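Local coordinates for N-acetylglucosamine-6-phosphate deacetylase (PDB 1O12), which probably removes the acetyl group from N-acetylglucosamine 6-phosphate, as a metal-dependent hydrolase that holds one divalent metal ion per subunit, at residues 307-310 and 311-315; 67-70 and 71-74. One frame throughout, in Å; residues are numbered along the deposited sequence.

Contact 1: 307-310 and 311-315; sequences FSQA and VKNFR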
ATOM      1  N   PHE A 307      11.951   0.466  23.725  1.00 31.68           N
ATOM      2  CA  PHE A 307      10.662  -0.102  23.387  1.00 30.30           C
ATOM      3  C   PHE A 307       9.539   0.825  23.804  1.00 32.56           C
ATOM      4  O   PHE A 307       8.597   1.077  23.045  1.00 32.82           O
ATOM      5  CB  PHE A 307      10.458  -1.463  24.021  1.00 26.46           C
ATOM      6  CG  PHE A 307       9.392  -2.263  23.335  1.00 25.50           C
ATOM      7  CD1 PHE A 307       8.052  -2.082  23.660  1.00 24.37           C
ATOM      8  CD2 PHE A 307       9.724  -3.123  22.290  1.00 24.19           C
ATOM      9  CE1 PHE A 307       7.061  -2.745  22.942  1.00 24.73           C
ATOM     10  CE2 PHE A 307       8.755  -3.795  21.564  1.00 24.87           C
ATOM     11  CZ  PHE A 307       7.417  -3.608  21.884  1.00 26.28           C
ATOM     12  N   SER A 308       9.641   1.336  25.018  1.00 33.83           N
ATOM     13  CA  SER A 308       8.636   2.254  25.548  1.00 34.85           C
ATOM     14  C   SER A 308       8.347   3.431  24.605  1.00 34.44           C
ATOM     15  O   SER A 308       7.192   3.853  24.467  1.00 36.41           O
ATOM     16  CB  SER A 308       9.099   2.791  26.895  1.00 34.52           C
ATOM     17  OG  SER A 308       8.064   3.503  27.509  1.00 39.84           O
ATOM     18  N   GLN A 309       9.393   3.961  23.971  1.00 33.16           N
ATOM     19  CA  GLN A 309       9.243   5.085  23.062  1.00 32.35           C
ATOM     20  C   GLN A 309       8.571   4.605  21.788  1.00 31.80           C
ATOM     21  O   GLN A 309       7.792   5.328  21.183  1.00 33.27           O
ATOM     22  CB  GLN A 309      10.606   5.704  22.739  1.00 34.24           C
ATOM     23  CG  GLN A 309      10.514   7.085  22.063  1.00 36.15           C
ATOM     24  CD  GLN A 309       9.693   8.076  22.887  1.00 36.99           C
ATOM     25  OE1 GLN A 309      10.012   8.348  24.042  1.00 37.78           O
ATOM     26  NE2 GLN A 309       8.628   8.613  22.291  1.00 36.33           N
ATOM     27  N   ALA A 310       8.868   3.369  21.405  1.00 30.28           N
ATOM     28  CA  ALA A 310       8.283   2.762  20.228  1.00 27.96           C
ATOM     29  C   ALA A 310       6.766   2.786  20.356  1.00 28.51           C
ATOM     30  O   ALA A 310       6.067   3.154  19.418  1.00 28.26           O
ATOM     31  CB  ALA A 310       8.759   1.349  20.087  1.00 24.37           C
ATOM     32  N   VAL A 311       6.257   2.407  21.521  1.00 28.59           N
ATOM     33  CA  VAL A 311       4.821   2.379  21.736  1.00 29.00           C
ATOM     34  C   VAL A 311       4.198   3.772  21.654  1.00 30.74           C
ATOM     35  O   VAL A 311       3.155   3.971  20.991  1.00 29.06           O
ATOM     36  CB  VAL A 311       4.486   1.729  23.098  1.00 29.62           C
ATOM     37  CG1 VAL A 311       2.982   1.781  23.370  1.00 27.06           C
ATOM     38  CG2 VAL A 311       4.962   0.285  23.084  1.00 28.93           C
ATOM     39  N   LYS A 312       4.848   4.737  22.301  1.00 31.17           N
ATOM     40  CA  LYS A 312       4.327   6.089  22.295  1.00 32.35           C
ATOM     41  C   LYS A 312       4.312   6.602  20.865  1.00 33.68           C
ATOM     42  O   LYS A 312       3.312   7.181  20.416  1.00 33.14           O
ATOM     43  CB  LYS A 312       5.181   7.018  23.154  1.00 32.59           C
ATOM     44  CG  LYS A 312       5.126   6.761  24.656  1.00 36.24           C
ATOM     45  CD  LYS A 312       5.628   7.982  25.435  1.00 38.94           C
ATOM     46  CE  LYS A 312       6.115   7.639  26.838  1.00 40.63           C
ATOM     47  NZ  LYS A 312       7.451   6.922  26.839  1.00 44.19           N
ATOM     48  N   ASN A 313       5.417   6.374  20.153  1.00 32.94           N
ATOM     49  CA  ASN A 313       5.542   6.858  18.791  1.00 33.82           C
ATOM     50  C   ASN A 313       4.445   6.304  17.933  1.00 34.94           C
ATOM     51  O   ASN A 313       3.710   7.060  17.292  1.00 37.90           O
ATOM     52  CB  ASN A 313       6.909   6.496  18.161  1.00 35.08           C
ATOM     53  CG  ASN A 313       8.055   7.374  18.662  1.00 34.35           C
ATOM     54  OD1 ASN A 313       7.845   8.451  19.216  1.00 34.60           O
ATOM     55  ND2 ASN A 313       9.276   6.916  18.452  1.00 35.48           N
ATOM     56  N   PHE A 314       4.321   4.980  17.929  1.00 35.10           N
ATOM     57  CA  PHE A 314       3.318   4.320  17.119  1.00 34.10           C
ATOM     58  C   PHE A 314       1.959   4.881  17.398  1.00 34.50           C
ATOM     59  O   PHE A 314       1.199   5.174  16.478  1.00 33.96           O
ATOM     60  CB  PHE A 314       3.284   2.824  17.382  1.00 33.32           C
ATOM     61  CG  PHE A 314       2.398   2.093  16.434  1.00 32.92           C
ATOM     62  CD1 PHE A 314       1.050   1.891  16.735  1.00 33.21           C
ATOM     63  CD2 PHE A 314       2.900   1.653  15.205  1.00 32.16           C
ATOM     64  CE1 PHE A 314       0.203   1.251  15.828  1.00 32.19           C
ATOM     65  CE2 PHE A 314       2.082   1.016  14.286  1.00 30.94           C
ATOM     66  CZ  PHE A 314       0.725   0.810  14.597  1.00 33.51           C
ATOM     67  N   ARG A 315       1.652   5.023  18.681  1.00 35.72           N
ATOM     68  CA  ARG A 315       0.376   5.561  19.091  1.00 35.88           C
ATOM     69  C   ARG A 315       0.153   6.971  18.550  1.00 36.90           C
ATOM     70  O   ARG A 315      -0.950   7.316  18.145  1.00 36.12           O
ATOM     71  CB  ARG A 315       0.278   5.601  20.606  1.00 37.15           C
ATOM     72  CG  ARG A 315      -1.069   6.116  21.070  1.00 38.37           C
ATOM     73  CD  ARG A 315      -0.988   6.671  22.459  1.00 40.42           C
ATOM     74  NE  ARG A 315      -2.281   6.597  23.111  1.00 42.75           N
ATOM     75  CZ  ARG A 315      -2.559   7.113  24.305  1.00 44.69           C
ATOM     76  NH1 ARG A 315      -1.616   7.753  24.983  1.00 46.44           N
ATOM     77  NH2 ARG A 315      -3.784   6.978  24.828  1.00 45.20           N
TER
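Phe-307 to Ala-310 and Val-311 to Arg-315 form successive turns of one alpha-helix, joined by i to i+4 backbone bonds from Val-311 N to Phe-307 O (3.1 Å), Lys-312 N to Ser-308 O (weak), Asn-313 N to Gln-309 O and Phe-314 N to Ala-310 O (2.9 Å). On one flank two amides meet a turn apart. Gln-309 bends at chi2 (55°), which folds its amide back over Asn-313, and NE2 donates to OD1 of Asn-313 at 3.2 Å. The bond is fairly straight and leaves in the plane of the Gln-309 amide, but it reaches OD1 from above its carbonyl plane, the two amides being turned 49° apart. The other end of that group, Asn-313 ND2, donates to the carbonyl O of Cys-240, so the amide is gripped at both ends. Next to it, Lys-312 NZ curls back to 3.5 Å from Ser-308 OG. Towards strand 52-59, CG2 of Val-311 packs on CE1 of Phe-307 at 3.7 Å, and the Phe-307 ring also meets that of Phe-57. Phe-307, Val-311 and Phe-314 thus seat helix 307-318 on strands 52-59 and 262-265 and on Leu-325, as a buried helix of the amidohydrolase TIM-barrel fold.

Contact 2: 67-70 and 71-74; sequences GADT and MNCD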
ATOM      1  N   GLY A  67      24.857  -0.340  26.561  1.00 42.71           N
ATOM      2  CA  GLY A  67      26.137  -0.981  26.714  1.00 42.08           C
ATOM      3  C   GLY A  67      26.160  -2.480  26.543  1.00 44.84           C
ATOM      4  O   GLY A  67      27.221  -3.035  26.295  1.00 45.59           O
ATOM      5  N   ALA A  68      25.018  -3.152  26.665  1.00 46.65           N
ATOM      6  CA  ALA A  68      24.973  -4.619  26.537  1.00 47.24           C
ATOM      7  C   ALA A  68      24.689  -5.080  25.111  1.00 48.58           C
ATOM      8  O   ALA A  68      23.835  -4.514  24.440  1.00 51.11           O
ATOM      9  CB  ALA A  68      23.919  -5.171  27.471  1.00 46.93           C
ATOM     10  N   ASP A  69      25.402  -6.097  24.642  1.00 49.24           N
ATOM     11  CA  ASP A  69      25.192  -6.615  23.292  1.00 49.23           C
ATOM     12  C   ASP A  69      24.902  -8.096  23.376  1.00 48.28           C
ATOM     13  O   ASP A  69      25.217  -8.760  24.361  1.00 46.53           O
ATOM     14  CB  ASP A  69      26.434  -6.522  22.398  1.00 53.45           C
ATOM     15  CG  ASP A  69      27.292  -5.322  22.678  1.00 58.30           C
ATOM     16  OD1 ASP A  69      27.361  -4.437  21.782  1.00 61.10           O
ATOM     17  OD2 ASP A  69      27.916  -5.271  23.776  1.00 60.56           O
ATOM     18  N   THR A  70      24.353  -8.611  22.288  1.00 47.07           N
ATOM     19  CA  THR A  70      24.045 -10.011  22.166  1.00 46.48           C
ATOM     20  C   THR A  70      25.345 -10.714  21.726  1.00 48.00           C
ATOM     21  O   THR A  70      25.552 -11.904  21.999  1.00 46.87           O
ATOM     22  CB  THR A  70      22.905 -10.192  21.129  1.00 45.55           C
ATOM     23  OG1 THR A  70      21.699  -9.655  21.680  1.00 43.95           O
ATOM     24  CG2 THR A  70      22.695 -11.656  20.753  1.00 42.78           C
HETATM   25  N   MSE A  71      26.233  -9.971  21.066  1.00 49.20           N
HETATM   26  CA  MSE A  71      27.490 -10.557  20.619  1.00 51.00           C
HETATM   27  C   MSE A  71      28.389 -10.947  21.802  1.00 49.18           C
HETATM   28  O   MSE A  71      29.175 -11.893  21.708  1.00 48.91           O
HETATM   29  CB  MSE A  71      28.228  -9.610  19.656  1.00 55.94           C
HETATM   30  CG  MSE A  71      27.535  -9.417  18.290  1.00 62.32           C
HETATM   31 SE   MSE A  71      26.719 -11.036  17.428  1.00 75.47          SE
HETATM   32  CE  MSE A  71      28.196 -11.610  16.279  1.00 69.37           C
ATOM     33  N   ASN A  72      28.258 -10.238  22.921  1.00 47.70           N
ATOM     34  CA  ASN A  72      29.044 -10.534  24.118  1.00 46.55           C
ATOM     35  C   ASN A  72      28.200 -11.289  25.151  1.00 45.19           C
ATOM     36  O   ASN A  72      28.657 -11.595  26.244  1.00 46.09           O
ATOM     37  CB  ASN A  72      29.619  -9.230  24.692  1.00 49.57           C
ATOM     38  CG  ASN A  72      30.608  -8.539  23.710  1.00 53.98           C
ATOM     39  OD1 ASN A  72      31.715  -9.053  23.447  1.00 56.32           O
ATOM     40  ND2 ASN A  72      30.202  -7.391  23.157  1.00 52.71           N
ATOM     41  N   CYS A  73      26.956 -11.577  24.776  1.00 42.76           N
ATOM     42  CA  CYS A  73      26.012 -12.329  25.580  1.00 40.45           C
ATOM     43  C   CYS A  73      25.701 -11.731  26.917  1.00 41.14           C
ATOM     44  O   CYS A  73      25.646 -12.439  27.920  1.00 38.67           O
ATOM     45  CB  CYS A  73      26.507 -13.747  25.776  1.00 40.63           C
ATOM     46  SG  CYS A  73      26.920 -14.600  24.230  1.00 44.98           S
ATOM     47  N   ASP A  74      25.480 -10.420  26.929  1.00 41.57           N
ATOM     48  CA  ASP A  74      25.148  -9.720  28.159  1.00 42.50           C
ATOM     49  C   ASP A  74      23.644  -9.817  28.391  1.00 41.51           C
ATOM     50  O   ASP A  74      22.956  -8.811  28.484  1.00 43.41           O
ATOM     51  CB  ASP A  74      25.563  -8.254  28.049  1.00 43.96           C
ATOM     52  CG  ASP A  74      26.999  -8.095  27.596  1.00 45.58           C
ATOM     53  OD1 ASP A  74      27.898  -8.545  28.340  1.00 49.10           O
ATOM     54  OD2 ASP A  74      27.235  -7.529  26.503  1.00 44.56           O
TER
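A loop built on a type I beta turn, Thr-70 to Cys-73, links the short strand 68-69, which pairs antiparallel with 61-65, to helix 75-83 in this amidohydrolase domain, and Asp-69 and Asp-74 close it with a two-bond clasp. Asp-69 N donates to OD2 of Asp-74 at 3.0 Å in a nearly straight bond that uses the anti lone pair of the oxygen. In return Asp-74 N donates to Asp-69 O at 3.1 Å. Asp-74 stands at the N-cap position of the helix, yet its carboxylate makes no capping bond and turns back to the strand. With CG anti to the carbonyl carbon (chi1 -51°), that side chain lies beside its own backbone N, so both groups face the backbone of Asp-69. Its CB also packs on CB of Ala-68 at 3.5 Å. The bond closing the turn, Cys-73 N to Thr-70 O, is weak, and Cys-73 has positive phi (59°), which helps to turn the chain towards the helix. Thr-70 OG1 is bound to His-63 O, while selenomethionine Met-71 reaches out to Lys-101 and Ile-105 of helix 99-115. The side chains of Asp-69 and Asp-74 lie side by side, their carboxylates turned 55° from each other, with the OD2 atoms 3.6 Å apart, a closeness that could raise the pKa of one of them. Hydrogen bonds to both probably offset this: the Asp-69 amide on Asp-74 OD2, and on Asp-69 a weak one between Ser-270 OG and OD1 and one from Asn-72 ND2 to OD2, at 3.2 Å and from above the carboxylate plane.

In the fold
Contacts 1 and 2 lie within the same amidohydrolase domain but do not touch: their centres are 24 Å apart and their nearest atoms about 13 Å. The turn at 67-74 comes early in the chain and the helix at 307-315 late. Neither contact supplies a known or predicted site residue. Each stays about 10 Å, between side chains, from the predicted proton donor/acceptor Asp-267, measured from Phe-307 in contact 1 and Thr-70 in contact 2. The side chain of Met-71 is about 9 Å from that of Glu-127, an iron ligand with His-188 and His-209, and about 12 Å from the iron itself. Asn-313 of contact 1 is about 10 Å, between side chains, from His-244, a predicted substrate-binding residue.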